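Local structure of diaminopimelate decarboxylase (Psychromonas ingrahamii, 4XG1) at residues B[71-74]-B[78-81]; B[63-68]-B[401-406]; B[243-248]-B[275-280]; B[379-382]-B[388-391]; B[46-51]-B[255-260]. The protein probably catalyses the pyridoxal 5'-phosphate-dependent decarboxylation of meso-diaminopimelate to L-lysine, the final step of lysine biosynthesis by the diaminopimelate pathway. One frame throughout, in Å; residues are numbered along the deposited sequence.

Contact 1 of 5, residues B[71-74]-B[78-81]. With LLP ((2S)-2-amino-6-[[3-hydroxy-2-methyl-5-(phosphonooxymethyl)pyridin-4-yl]methylideneamino]hexanoic acid), chain T.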
# COMPACT_ATOMS: atom_id res chain seq x y z
N LEU B 71 2.39 -21.24 12.77
CA LEU B 71 3.36 -21.34 13.85
C LEU B 71 2.74 -20.91 15.17
O LEU B 71 2.90 -21.60 16.18
CB LEU B 71 4.58 -20.49 13.58
CG LEU B 71 5.47 -20.93 12.44
CD1 LEU B 71 6.71 -20.02 12.40
CD2 LEU B 71 5.89 -22.38 12.58
N MET B 72 2.04 -19.79 15.18
CA MET B 72 1.42 -19.34 16.39
C MET B 72 0.38 -20.37 16.84
O MET B 72 0.27 -20.65 18.04
CB MET B 72 0.67 -18.02 16.22
CG MET B 72 1.43 -16.88 15.62
SD MET B 72 2.92 -16.38 16.46
CE MET B 72 3.50 -15.31 15.17
N ALA B 73 -0.45 -20.83 15.91
CA ALA B 73 -1.55 -21.72 16.23
C ALA B 73 -1.05 -23.02 16.93
O ALA B 73 -1.67 -23.50 17.87
CB ALA B 73 -2.34 -22.07 15.00
N ARG B 74 0.10 -23.51 16.50
CA ARG B 74 0.72 -24.68 17.10
C ARG B 74 1.15 -24.44 18.53
O ARG B 74 1.05 -25.35 19.37
CB ARG B 74 1.93 -25.14 16.29
CG ARG B 74 1.53 -25.85 15.02
CD ARG B 74 2.69 -26.14 14.12
NE ARG B 74 3.68 -26.94 14.82
CZ ARG B 74 3.55 -28.25 15.02
NH1 ARG B 74 2.48 -28.95 14.56
NH2 ARG B 74 4.52 -28.88 15.67
N GLY B 78 -3.56 -17.23 20.65
CA GLY B 78 -4.79 -16.58 20.19
C GLY B 78 -4.40 -15.58 19.09
O GLY B 78 -3.22 -15.42 18.76
N PHE B 79 -5.42 -14.93 18.53
CA PHE B 79 -5.24 -14.03 17.41
C PHE B 79 -6.13 -12.83 17.55
O PHE B 79 -7.27 -12.95 17.97
CB PHE B 79 -5.56 -14.75 16.13
CG PHE B 79 -4.63 -15.89 15.86
CD1 PHE B 79 -3.41 -15.66 15.23
CD2 PHE B 79 -4.94 -17.19 16.27
CE1 PHE B 79 -2.52 -16.71 15.02
CE2 PHE B 79 -4.06 -18.23 16.08
CZ PHE B 79 -2.84 -17.99 15.45
N ASP B 80 -5.58 -11.68 17.21
CA ASP B 80 -6.36 -10.45 17.12
C ASP B 80 -6.53 -10.15 15.63
O ASP B 80 -5.54 -10.09 14.90
CB ASP B 80 -5.60 -9.34 17.85
CG ASP B 80 -6.25 -7.99 17.71
OD1 ASP B 80 -7.51 -7.92 17.70
OD2 ASP B 80 -5.49 -6.98 17.63
N ILE B 81 -7.76 -9.98 15.19
CA ILE B 81 -8.07 -9.83 13.81
C ILE B 81 -8.83 -8.55 13.61
O ILE B 81 -9.42 -8.02 14.55
CB ILE B 81 -8.96 -10.97 13.26
CG1 ILE B 81 -10.38 -10.90 13.82
CG2 ILE B 81 -8.32 -12.33 13.52
CD1 ILE B 81 -11.30 -11.95 13.25
N1 LLP T . -4.22 -4.13 18.33
C2 LLP T . -4.85 -3.16 17.66
C2' LLP T . -6.29 -2.87 17.99
C3 LLP T . -4.10 -2.43 16.62
O3 LLP T . -4.69 -1.42 15.94
C4 LLP T . -2.70 -2.78 16.36
C4' LLP T . -1.85 -2.08 15.35
C5 LLP T . -2.11 -3.87 17.17
C6 LLP T . -2.92 -4.50 18.10
C5' LLP T . -0.69 -4.33 16.99
OP4 LLP T . 0.23 -3.35 17.23
P LLP T . 1.81 -3.59 17.19
OP1 LLP T . 2.04 -4.35 15.90
OP2 LLP T . 2.49 -2.21 17.36
OP3 LLP T . 2.21 -4.30 18.50
N LLP T . 1.52 0.12 9.44
CA LLP T . 2.20 0.67 10.68
CB LLP T . 1.79 -0.12 11.92
CG LLP T . 0.66 0.47 12.74
CD LLP T . -0.40 -0.56 13.09
CE LLP T . -1.40 0.02 14.09
NZ LLP T . -2.39 -0.90 14.70
C LLP T . 3.69 0.50 10.53
O LLP T . 4.18 -0.09 9.58
OXT LLP T . 4.48 0.94 11.35
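In the carboxylate of D80, OD1 is hydrogen-bonded to S103 and OD2 lies close to the pyridine nitrogen of the ligand, while its neighbour F79 packs on M72 and A73. OD2 of D80 is 3.2 Å from N1 of LLP. An acid beside this nitrogen, with E274 close behind it, is consistent with a ring nitrogen that tends to keep its proton, as in many pyridoxal phosphate enzymes. Successive residues of a strand alternate sides, so the acid serves the pocket inside the barrel while F79 faces the helices outside. The F79 ring is carried with CG beside the backbone N (chi1 -64°), and its far end does the touching. CZ of F79 comes 3.6 Å from CB of M72, which approaches obliquely. The backbone N of A73 stands at the ring edge, near its plane, 3.7 Å from CZ of F79, and CB of A73 is 4.1 Å from that same CZ. Alanine suits this spot because its lone methyl lets the ring tip approach the helix backbone. M72 bends at chi2 (-58°), a turn that carries its sulfur away from the ring. Its flexible thioether chain thus serves two surfaces, the phenyl ring through CB and CG and helix 277-280 through its end. The F79 packing joins helix and strand of the beta-alpha-beta unit 54-59, 66-74, 78-81 of the TIM barrel. I38 and W42 of helix 35-49 touch M72, V90 of helix 84-92 touches F79, and strand 78-81 runs between parallel strands 54-59 and 100-102.

Contact 2 of 5, residues B[63-68]-B[401-406]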
# COMPACT_ATOMS: atom_id res chain seq x y z
N ASN B 63 1.56 -9.43 9.97
CA ASN B 63 2.02 -10.44 9.02
C ASN B 63 1.00 -11.55 9.09
O ASN B 63 0.88 -12.22 10.11
CB ASN B 63 3.40 -10.97 9.42
CG ASN B 63 4.00 -11.81 8.36
OD1 ASN B 63 3.34 -12.71 7.88
ND2 ASN B 63 5.22 -11.49 7.91
N SER B 64 0.28 -11.74 8.00
CA SER B 64 -0.87 -12.61 7.98
C SER B 64 -0.61 -13.88 7.20
O SER B 64 -1.54 -14.66 6.91
CB SER B 64 -2.05 -11.85 7.36
OG SER B 64 -2.05 -10.51 7.81
N ASN B 65 0.64 -14.12 6.86
CA ASN B 65 0.95 -15.31 6.10
C ASN B 65 0.49 -16.59 6.82
O ASN B 65 0.66 -16.71 8.01
CB ASN B 65 2.43 -15.37 5.87
CG ASN B 65 2.83 -16.61 5.09
OD1 ASN B 65 3.09 -17.66 5.67
ND2 ASN B 65 2.82 -16.51 3.78
N LEU B 66 -0.08 -17.53 6.06
CA LEU B 66 -0.66 -18.74 6.64
C LEU B 66 0.37 -19.57 7.48
O LEU B 66 0.03 -20.08 8.51
CB LEU B 66 -1.24 -19.63 5.57
CG LEU B 66 -2.41 -19.11 4.77
CD1 LEU B 66 -2.95 -20.23 3.90
CD2 LEU B 66 -3.50 -18.59 5.63
N ALA B 67 1.59 -19.69 7.01
CA ALA B 67 2.58 -20.45 7.70
C ALA B 67 2.90 -19.76 8.99
O ALA B 67 3.09 -20.41 10.00
CB ALA B 67 3.86 -20.60 6.87
N VAL B 68 2.99 -18.45 8.96
CA VAL B 68 3.29 -17.68 10.14
C VAL B 68 2.19 -17.86 11.16
O VAL B 68 2.43 -18.02 12.33
CB VAL B 68 3.45 -16.20 9.79
CG1 VAL B 68 3.50 -15.33 11.05
CG2 VAL B 68 4.73 -16.02 9.00
N PHE B 401 11.32 -23.17 3.33
CA PHE B 401 10.07 -23.44 2.67
C PHE B 401 9.42 -22.18 2.08
O PHE B 401 9.49 -21.06 2.65
CB PHE B 401 9.18 -24.20 3.61
CG PHE B 401 8.02 -24.87 2.94
CD1 PHE B 401 8.15 -26.14 2.40
CD2 PHE B 401 6.75 -24.24 2.87
CE1 PHE B 401 7.06 -26.76 1.80
CE2 PHE B 401 5.67 -24.88 2.29
CZ PHE B 401 5.82 -26.13 1.75
N ILE B 402 8.94 -22.30 0.85
CA ILE B 402 8.26 -21.20 0.20
C ILE B 402 6.89 -21.15 0.78
O ILE B 402 6.09 -22.05 0.52
CB ILE B 402 8.17 -21.38 -1.32
CG1 ILE B 402 9.57 -21.28 -1.95
CG2 ILE B 402 7.30 -20.29 -1.91
CD1 ILE B 402 9.65 -21.62 -3.43
N VAL B 403 6.61 -20.10 1.57
CA VAL B 403 5.32 -19.96 2.22
C VAL B 403 4.41 -18.95 1.51
O VAL B 403 3.23 -18.84 1.80
CB VAL B 403 5.48 -19.57 3.71
CG1 VAL B 403 6.08 -20.75 4.48
CG2 VAL B 403 6.33 -18.32 3.91
N ARG B 404 4.97 -18.21 0.58
CA ARG B 404 4.14 -17.54 -0.42
C ARG B 404 4.86 -17.41 -1.75
O ARG B 404 5.91 -16.79 -1.85
CB ARG B 404 3.68 -16.18 0.05
CG ARG B 404 2.90 -15.44 -1.01
CD ARG B 404 1.92 -14.40 -0.48
NE ARG B 404 1.30 -13.73 -1.63
CZ ARG B 404 -0.01 -13.54 -1.82
NH1 ARG B 404 -0.91 -13.88 -0.95
NH2 ARG B 404 -0.40 -12.93 -2.89
N GLU B 405 4.29 -18.03 -2.76
CA GLU B 405 4.89 -18.01 -4.08
C GLU B 405 4.86 -16.61 -4.65
O GLU B 405 3.84 -15.86 -4.51
CB GLU B 405 4.14 -18.94 -4.99
CG GLU B 405 4.30 -20.41 -4.66
CD GLU B 405 3.08 -21.23 -5.15
OE1 GLU B 405 2.30 -20.75 -6.04
OE2 GLU B 405 2.87 -22.35 -4.64
N ARG B 406 5.96 -16.26 -5.32
CA ARG B 406 5.98 -15.05 -6.13
C ARG B 406 4.72 -15.04 -7.04
O ARG B 406 4.38 -16.06 -7.67
CB ARG B 406 7.26 -15.02 -6.97
CG ARG B 406 7.47 -13.69 -7.64
CD ARG B 406 8.74 -13.59 -8.42
NE ARG B 406 9.85 -14.05 -7.61
CZ ARG B 406 10.45 -13.33 -6.68
NH1 ARG B 406 10.08 -12.07 -6.41
NH2 ARG B 406 11.47 -13.84 -6.05
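A helix N-cap and a classic beta bulge meet here: N65, the cap of helix 66-74, binds V403 at the bulge that V403 and R404 form opposite E392. The N65 side chain works at both ends. Its OD1 accepts from the backbone N of A67 at 2.9 Å, the donor standing 42° out of the amide plane, and more weakly from the N of V68. Its ND2 donates to the carbonyl O of V403 at 3.1 Å in a nearly straight bond (169°). That bond lies in the amide plane of N65 but reaches V403 O from above the carbonyl plane. With CG anti to the backbone N (chi1 179°) the amide leans across to V403, the two side chains crossing at about a right angle. Asparagine suits the place, since one short amide offers an acceptor to the first turn and a donor to the bulge. Before it, N63 OD1 accepts from N of N65 at 3.2 Å, an Asx turn that shapes the approach to the cap. Beside the polar bond, CB of A67 presses on CG1 of V403 at 3.3 Å, a tight fit between small apolar groups. R404 touches N65 through CB and sends its guanidinium away to a salt bridge with E416 of the second subunit, whose carboxylate also accepts from the backbone N of L66. The contact joins the start of barrel helix 66-74 to strand 399-404; A67 and V403 both rest on L394 of strand 391-396, antiparallel to 399-404, L66 touches helix 84-92, and V68 meets helix 277-280.

Contact 3 of 5, residues B[243-248]-B[275-280]. With LLP ((2S)-2-amino-6-[[3-hydroxy-2-methyl-5-(phosphonooxymethyl)pyridin-4-yl]methylideneamino]hexanoic acid), chain T.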
# COMPACT_ATOMS: atom_id res chain seq x y z
N VAL B 243 10.06 -1.79 18.80
CA VAL B 243 11.23 -2.59 18.56
C VAL B 243 12.38 -1.70 18.14
O VAL B 243 12.17 -0.55 17.74
CB VAL B 243 11.02 -3.66 17.47
CG1 VAL B 243 9.94 -4.63 17.86
CG2 VAL B 243 10.73 -3.04 16.11
N PRO B 244 13.61 -2.24 18.19
CA PRO B 244 14.79 -1.53 17.65
C PRO B 244 14.90 -1.62 16.15
O PRO B 244 15.11 -2.73 15.61
CB PRO B 244 15.98 -2.25 18.33
CG PRO B 244 15.48 -3.63 18.63
CD PRO B 244 14.00 -3.45 18.96
N TYR B 245 14.72 -0.49 15.47
CA TYR B 245 14.91 -0.37 14.03
C TYR B 245 16.31 0.19 13.73
O TYR B 245 17.03 -0.34 12.89
CB TYR B 245 13.83 0.56 13.40
CG TYR B 245 12.48 -0.11 13.22
CD1 TYR B 245 12.27 -1.04 12.20
CD2 TYR B 245 11.41 0.18 14.08
CE1 TYR B 245 11.04 -1.66 12.05
CE2 TYR B 245 10.18 -0.45 13.93
CZ TYR B 245 10.01 -1.37 12.90
OH TYR B 245 8.80 -1.97 12.72
N ASP B 246 16.61 1.32 14.38
CA ASP B 246 17.88 2.06 14.25
C ASP B 246 18.60 1.99 15.61
O ASP B 246 19.31 1.02 15.90
CB ASP B 246 17.57 3.50 13.83
CG ASP B 246 18.84 4.34 13.53
OD1 ASP B 246 19.98 3.84 13.70
OD2 ASP B 246 18.70 5.50 13.07
N ASP B 247 18.32 2.97 16.48
CA ASP B 247 19.03 3.21 17.74
C ASP B 247 18.12 3.14 18.97
O ASP B 247 18.56 3.39 20.10
CB ASP B 247 19.74 4.57 17.67
CG ASP B 247 18.77 5.74 17.48
OD1 ASP B 247 17.58 5.50 17.17
OD2 ASP B 247 19.19 6.92 17.61
N GLU B 248 16.87 2.74 18.78
CA GLU B 248 15.89 2.74 19.87
C GLU B 248 16.20 1.61 20.87
O GLU B 248 16.77 0.58 20.50
CB GLU B 248 14.45 2.56 19.32
CG GLU B 248 13.99 3.62 18.34
CD GLU B 248 14.23 3.28 16.85
OE1 GLU B 248 14.99 2.36 16.51
OE2 GLU B 248 13.65 3.99 15.99
N PRO B 275 0.15 -8.25 20.77
CA PRO B 275 1.33 -7.75 20.09
C PRO B 275 1.41 -8.16 18.59
O PRO B 275 1.06 -9.28 18.24
CB PRO B 275 2.47 -8.39 20.88
CG PRO B 275 1.89 -9.68 21.33
CD PRO B 275 0.48 -9.35 21.68
N GLY B 276 1.98 -7.29 17.76
CA GLY B 276 2.29 -7.62 16.37
C GLY B 276 3.74 -7.39 16.03
O GLY B 276 4.53 -8.35 15.91
N ARG B 277 4.10 -6.12 15.93
CA ARG B 277 5.47 -5.72 15.63
C ARG B 277 6.53 -6.42 16.50
O ARG B 277 7.53 -6.89 16.00
CB ARG B 277 5.60 -4.22 15.77
CG ARG B 277 6.91 -3.64 15.30
CD ARG B 277 7.09 -2.16 15.64
NE ARG B 277 5.91 -1.35 15.50
CZ ARG B 277 5.51 -0.70 14.41
NH1 ARG B 277 6.16 -0.75 13.27
NH2 ARG B 277 4.38 -0.01 14.48
N ALA B 278 6.30 -6.46 17.81
CA ALA B 278 7.30 -6.97 18.75
C ALA B 278 7.58 -8.44 18.49
O ALA B 278 8.71 -8.91 18.67
CB ALA B 278 6.83 -6.79 20.16
N ILE B 279 6.59 -9.14 17.97
CA ILE B 279 6.82 -10.53 17.57
C ILE B 279 7.48 -10.65 16.21
O ILE B 279 8.40 -11.43 16.05
CB ILE B 279 5.54 -11.35 17.62
CG1 ILE B 279 5.11 -11.49 19.07
CG2 ILE B 279 5.75 -12.72 17.00
CD1 ILE B 279 3.75 -12.11 19.24
N MET B 280 7.05 -9.90 15.22
CA MET B 280 7.46 -10.19 13.82
C MET B 280 8.51 -9.29 13.22
O MET B 280 9.20 -9.71 12.29
CB MET B 280 6.25 -10.15 12.91
CG MET B 280 5.27 -11.28 13.15
SD MET B 280 5.94 -12.91 12.82
CE MET B 280 6.78 -12.71 11.25
N1 LLP T . -4.22 -4.13 18.33
C2 LLP T . -4.85 -3.16 17.66
C2' LLP T . -6.29 -2.87 17.99
C3 LLP T . -4.10 -2.43 16.62
O3 LLP T . -4.69 -1.42 15.94
C4 LLP T . -2.70 -2.78 16.36
C4' LLP T . -1.85 -2.08 15.35
C5 LLP T . -2.11 -3.87 17.17
C6 LLP T . -2.92 -4.50 18.10
C5' LLP T . -0.69 -4.33 16.99
OP4 LLP T . 0.23 -3.35 17.23
P LLP T . 1.81 -3.59 17.19
OP1 LLP T . 2.04 -4.35 15.90
OP2 LLP T . 2.49 -2.21 17.36
OP3 LLP T . 2.21 -4.30 18.50
N LLP T . 1.52 0.12 9.44
CA LLP T . 2.20 0.67 10.68
CB LLP T . 1.79 -0.12 11.92
CG LLP T . 0.66 0.47 12.74
CD LLP T . -0.40 -0.56 13.09
CE LLP T . -1.40 0.02 14.09
NZ LLP T . -2.39 -0.90 14.70
C LLP T . 3.69 0.50 10.53
O LLP T . 4.18 -0.09 9.58
OXT LLP T . 4.48 0.94 11.35
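R277 is enclosed by V243, Y245 and the ligand, whereas the turn around Y245 swings out toward solvent. On the close side, CG1 of V243 sits 3.6 Å from CA of A278, and its CG2 lies 3.8 Å from CD of R277. The branched valine thus covers the helix backbone and the aliphatic part of the arginine. Y245 comes across R277 at about a right angle, and the ring and guanidinium planes are 74° apart. NH1 of R277 donates to OH of Y245 at 3.0 Å, the oxygen lying in the guanidinium plane. A bend at chi3 (-39°) carries the guanidinium to OXT of LLP, which is 3.1 Å from NH1 and 3.3 Å from NH2 of R277; NH2 also bonds to S203. On the looser side P244 before Y245 and D246 and D247 after it are exposed, and E248 OE1 ties the turn together, accepting from N of Y245 and D246. At its backbone end the arginine begins helix 277-280, which faces the phosphate: N of R277 donates to OP1 of LLP at 2.7 Å, and N of G276 to OP3 of LLP at 3.1 Å. G276 belongs here because a side chain would run into OP1. R277 thus meets both ends of the ligand, backbone on the phosphate, guanidinium on the carboxylate. Were a leucine to replace R277, the ligand carboxylate would probably lose two of its donors and Y245 OH its bonded mate. R313, also bonded to the ligand, probably adds positive charge near that carboxylate, consistent with the predicted substrate-binding role of both arginines.

Contact 4 of 5, residues B[379-382]-B[388-391]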
# COMPACT_ATOMS: atom_id res chain seq x y z
N THR B 379 2.37 -7.29 4.33
CA THR B 379 0.96 -6.97 4.53
C THR B 379 0.55 -5.66 3.89
O THR B 379 -0.63 -5.47 3.61
CB THR B 379 0.51 -6.96 6.00
OG1 THR B 379 1.29 -6.07 6.80
CG2 THR B 379 0.57 -8.31 6.54
N MET B 380 1.49 -4.76 3.71
CA MET B 380 1.17 -3.50 3.09
C MET B 380 1.61 -3.48 1.63
O MET B 380 1.56 -2.41 1.02
CB MET B 380 1.80 -2.32 3.83
CG MET B 380 1.49 -2.34 5.31
SD MET B 380 1.94 -0.80 6.12
CE MET B 380 0.71 0.33 5.52
N SER B 381 2.01 -4.61 1.06
CA SER B 381 2.51 -4.62 -0.29
C SER B 381 1.43 -4.58 -1.31
O SER B 381 0.28 -4.95 -1.05
CB SER B 381 3.34 -5.84 -0.56
OG SER B 381 2.50 -7.00 -0.50
N SER B 382 1.79 -4.09 -2.48
CA SER B 382 0.84 -3.89 -3.57
C SER B 382 1.48 -4.28 -4.88
O SER B 382 2.60 -4.77 -4.88
CB SER B 382 0.42 -2.44 -3.65
OG SER B 382 1.45 -1.64 -4.21
N CYS B 388 4.91 -7.81 -9.67
CA CYS B 388 4.43 -8.99 -8.96
C CYS B 388 4.89 -8.97 -7.51
O CYS B 388 6.02 -8.62 -7.24
CB CYS B 388 4.98 -10.24 -9.62
SG CYS B 388 4.26 -10.48 -11.24
N ARG B 389 4.03 -9.37 -6.61
CA ARG B 389 4.41 -9.45 -5.23
C ARG B 389 5.49 -10.51 -5.01
O ARG B 389 5.49 -11.57 -5.66
CB ARG B 389 3.21 -9.67 -4.28
CG ARG B 389 2.57 -8.36 -3.93
CD ARG B 389 1.49 -8.43 -2.88
NE ARG B 389 0.20 -8.80 -3.45
CZ ARG B 389 -0.98 -8.35 -3.06
NH1 ARG B 389 -2.03 -8.79 -3.70
NH2 ARG B 389 -1.13 -7.46 -2.09
N ALA B 390 6.35 -10.19 -4.07
CA ALA B 390 7.51 -10.96 -3.74
C ALA B 390 7.17 -12.31 -3.18
O ALA B 390 6.10 -12.55 -2.66
CB ALA B 390 8.32 -10.21 -2.69
N ALA B 391 8.13 -13.20 -3.32
CA ALA B 391 8.05 -14.51 -2.70
C ALA B 391 8.33 -14.33 -1.25
O ALA B 391 9.07 -13.45 -0.89
CB ALA B 391 9.04 -15.48 -3.33
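S381 holds OG between its backbone N and carbonyl carbon (chi1 66°); R389, extended at chi2, lays CD beside that hydroxyl, and a bend at chi3 (-84°) then turns the guanidinium toward the S381 carbonyl. The meeting joins the two arms of the long loop between strands 367-371 and 391-396, in the C-terminal beta domain of this class of decarboxylase. NH2 of R389 donates to the carbonyl O of S381 at 3.1 Å, but the bond is weak, its angle at the hydrogen being only 131°. The acceptor stands at the guanidinium edge, near its plane. The stronger partners of this cation lie elsewhere: NE makes a salt bridge to E407, and NH1 bonds to N383 of the second subunit, close to R389 of that same subunit. Two like charges facing each other there would probably be eased by these acceptors. An arginine suits the place because its long arm can brace the loop and still cross to the dimer partner. Serine fits beside it, being short enough to let the chain pass and having a hydroxyl that turns to bond S378 O. S382 adds its carbonyl O, 3.7 Å from CG of R389, and this O also accepts from N309. M380, on the arm of S381, reaches the ligand pocket. The closest approach is an oxygen-to-carbon contact, OG of S381 3.0 Å from CD of R389, with CB of S381 3.9 Å from that carbon.

Contact 5 of 5, residues B[46-51]-B[255-260]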
# COMPACT_ATOMS: atom_id res chain seq x y z
N ASP B 46 4.77 -15.00 26.18
CA ASP B 46 3.91 -15.96 26.84
C ASP B 46 4.48 -16.39 28.19
O ASP B 46 3.79 -16.36 29.21
CB ASP B 46 3.74 -17.18 25.97
CG ASP B 46 2.73 -18.15 26.51
OD1 ASP B 46 1.55 -17.74 26.67
OD2 ASP B 46 3.13 -19.32 26.73
N SER B 47 5.74 -16.77 28.20
CA SER B 47 6.41 -17.19 29.42
C SER B 47 6.31 -16.08 30.45
O SER B 47 5.76 -16.30 31.55
CB SER B 47 7.89 -17.51 29.17
OG SER B 47 7.99 -18.64 28.35
N ALA B 48 6.79 -14.90 30.08
CA ALA B 48 6.84 -13.77 30.99
C ALA B 48 5.51 -13.51 31.67
O ALA B 48 5.49 -13.02 32.79
CB ALA B 48 7.32 -12.54 30.27
N ALA B 49 4.40 -13.86 31.04
CA ALA B 49 3.11 -13.74 31.69
C ALA B 49 2.85 -14.89 32.69
O ALA B 49 2.05 -14.74 33.63
CB ALA B 49 2.01 -13.67 30.67
N GLY B 50 3.49 -16.04 32.46
CA GLY B 50 3.63 -17.08 33.48
C GLY B 50 2.32 -17.51 34.07
O GLY B 50 1.37 -17.75 33.33
N LYS B 51 2.26 -17.53 35.39
CA LYS B 51 1.07 -18.06 36.09
C LYS B 51 -0.17 -17.19 36.01
O LYS B 51 -1.26 -17.67 36.25
CB LYS B 51 1.38 -18.32 37.55
CG LYS B 51 2.48 -19.38 37.77
CD LYS B 51 1.87 -20.79 37.77
CE LYS B 51 2.78 -21.87 38.35
NZ LYS B 51 3.10 -21.70 39.80
N GLU B 255 10.39 -7.71 30.12
CA GLU B 255 10.34 -6.52 31.01
C GLU B 255 8.99 -5.81 31.01
O GLU B 255 8.45 -5.42 32.06
CB GLU B 255 11.39 -5.52 30.58
CG GLU B 255 12.78 -6.11 30.49
CD GLU B 255 13.73 -5.35 29.58
OE1 GLU B 255 13.34 -4.29 29.04
OE2 GLU B 255 14.88 -5.82 29.40
N TYR B 256 8.45 -5.63 29.81
CA TYR B 256 7.14 -5.04 29.62
C TYR B 256 6.09 -5.82 30.34
O TYR B 256 5.21 -5.23 31.00
CB TYR B 256 6.83 -4.97 28.11
CG TYR B 256 5.38 -5.03 27.65
CD1 TYR B 256 4.61 -3.89 27.57
CD2 TYR B 256 4.79 -6.21 27.24
CE1 TYR B 256 3.29 -3.92 27.09
CE2 TYR B 256 3.47 -6.24 26.78
CZ TYR B 256 2.73 -5.09 26.68
OH TYR B 256 1.42 -5.10 26.21
N MET B 257 6.14 -7.14 30.20
CA MET B 257 5.14 -8.00 30.83
C MET B 257 5.23 -8.00 32.38
O MET B 257 4.23 -7.80 33.07
CB MET B 257 5.30 -9.41 30.33
CG MET B 257 4.18 -10.31 30.72
SD MET B 257 2.60 -10.00 29.95
CE MET B 257 3.12 -10.21 28.23
N THR B 258 6.43 -8.18 32.90
CA THR B 258 6.66 -8.20 34.35
C THR B 258 6.13 -6.94 35.02
O THR B 258 5.38 -7.04 36.01
CB THR B 258 8.17 -8.29 34.69
OG1 THR B 258 8.81 -9.28 33.86
CG2 THR B 258 8.34 -8.70 36.09
N ALA B 259 6.45 -5.78 34.46
CA ALA B 259 5.85 -4.54 34.98
C ALA B 259 4.32 -4.64 35.02
O ALA B 259 3.66 -4.26 36.02
CB ALA B 259 6.30 -3.36 34.16
N ILE B 260 3.73 -5.16 33.96
CA ILE B 260 2.28 -5.23 33.90
C ILE B 260 1.74 -6.21 34.93
O ILE B 260 0.65 -6.00 35.51
CB ILE B 260 1.80 -5.56 32.47
CG1 ILE B 260 1.92 -4.33 31.58
CG2 ILE B 260 0.34 -6.02 32.45
CD1 ILE B 260 1.83 -4.61 30.10
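Helix 35-49 ends against the side of helix 253-262, with the backbones nearest at A48 and M257, whose CA atoms are 6.0 Å apart. G50, at positive phi (54°), turns the chain out of the helix just past the contact, a backbone shape that glycine takes easily. M257 does the packing for its segment. Its CB meets CB of A48 at 3.7 Å, and its CG lies 3.6 Å from N of A49, directly against the helix backbone. CG starts anti to the backbone N; a bend at chi2 (69°) brings SD to 3.8 Å from CB of A49, and a second at chi3 (59°) turns the terminal methyl. Two successive alanines suit this surface, since side chains of one carbon let the methionine come up to the peptide between them. With an alanine in place of M257, the CG and sulfur contacts to A49 would be lost and a gap would probably open between the helices. M257 also rests on F273 of strand 270-273. Such helix-on-helix packing is part of the outer layer of a TIM barrel, where neighbouring helices close over the parallel strands.

From the N terminus, residues 46-51 open contact 5 and 63-68 open contact 2. Contact 1 closes first, a short turn from 71-74 to 78-81 that lies within both larger loops. Residues 243-248 then open contact 3; contact 5 closes at 255-260, before contact 3 closes at 275-280, so these two cross. Contact 4 follows, between 379-382 and 388-391, and 401-406 finally close contact 2, which spans contacts 1, 3 and 4 and crosses contact 5. Contacts 1, 3 and 5 tie the barrel together, contact 4 joins two arms of a loop in the C-terminal beta domain, and contact 2 links barrel and beta domain. M72 of contact 1 packs on I279 of contact 3.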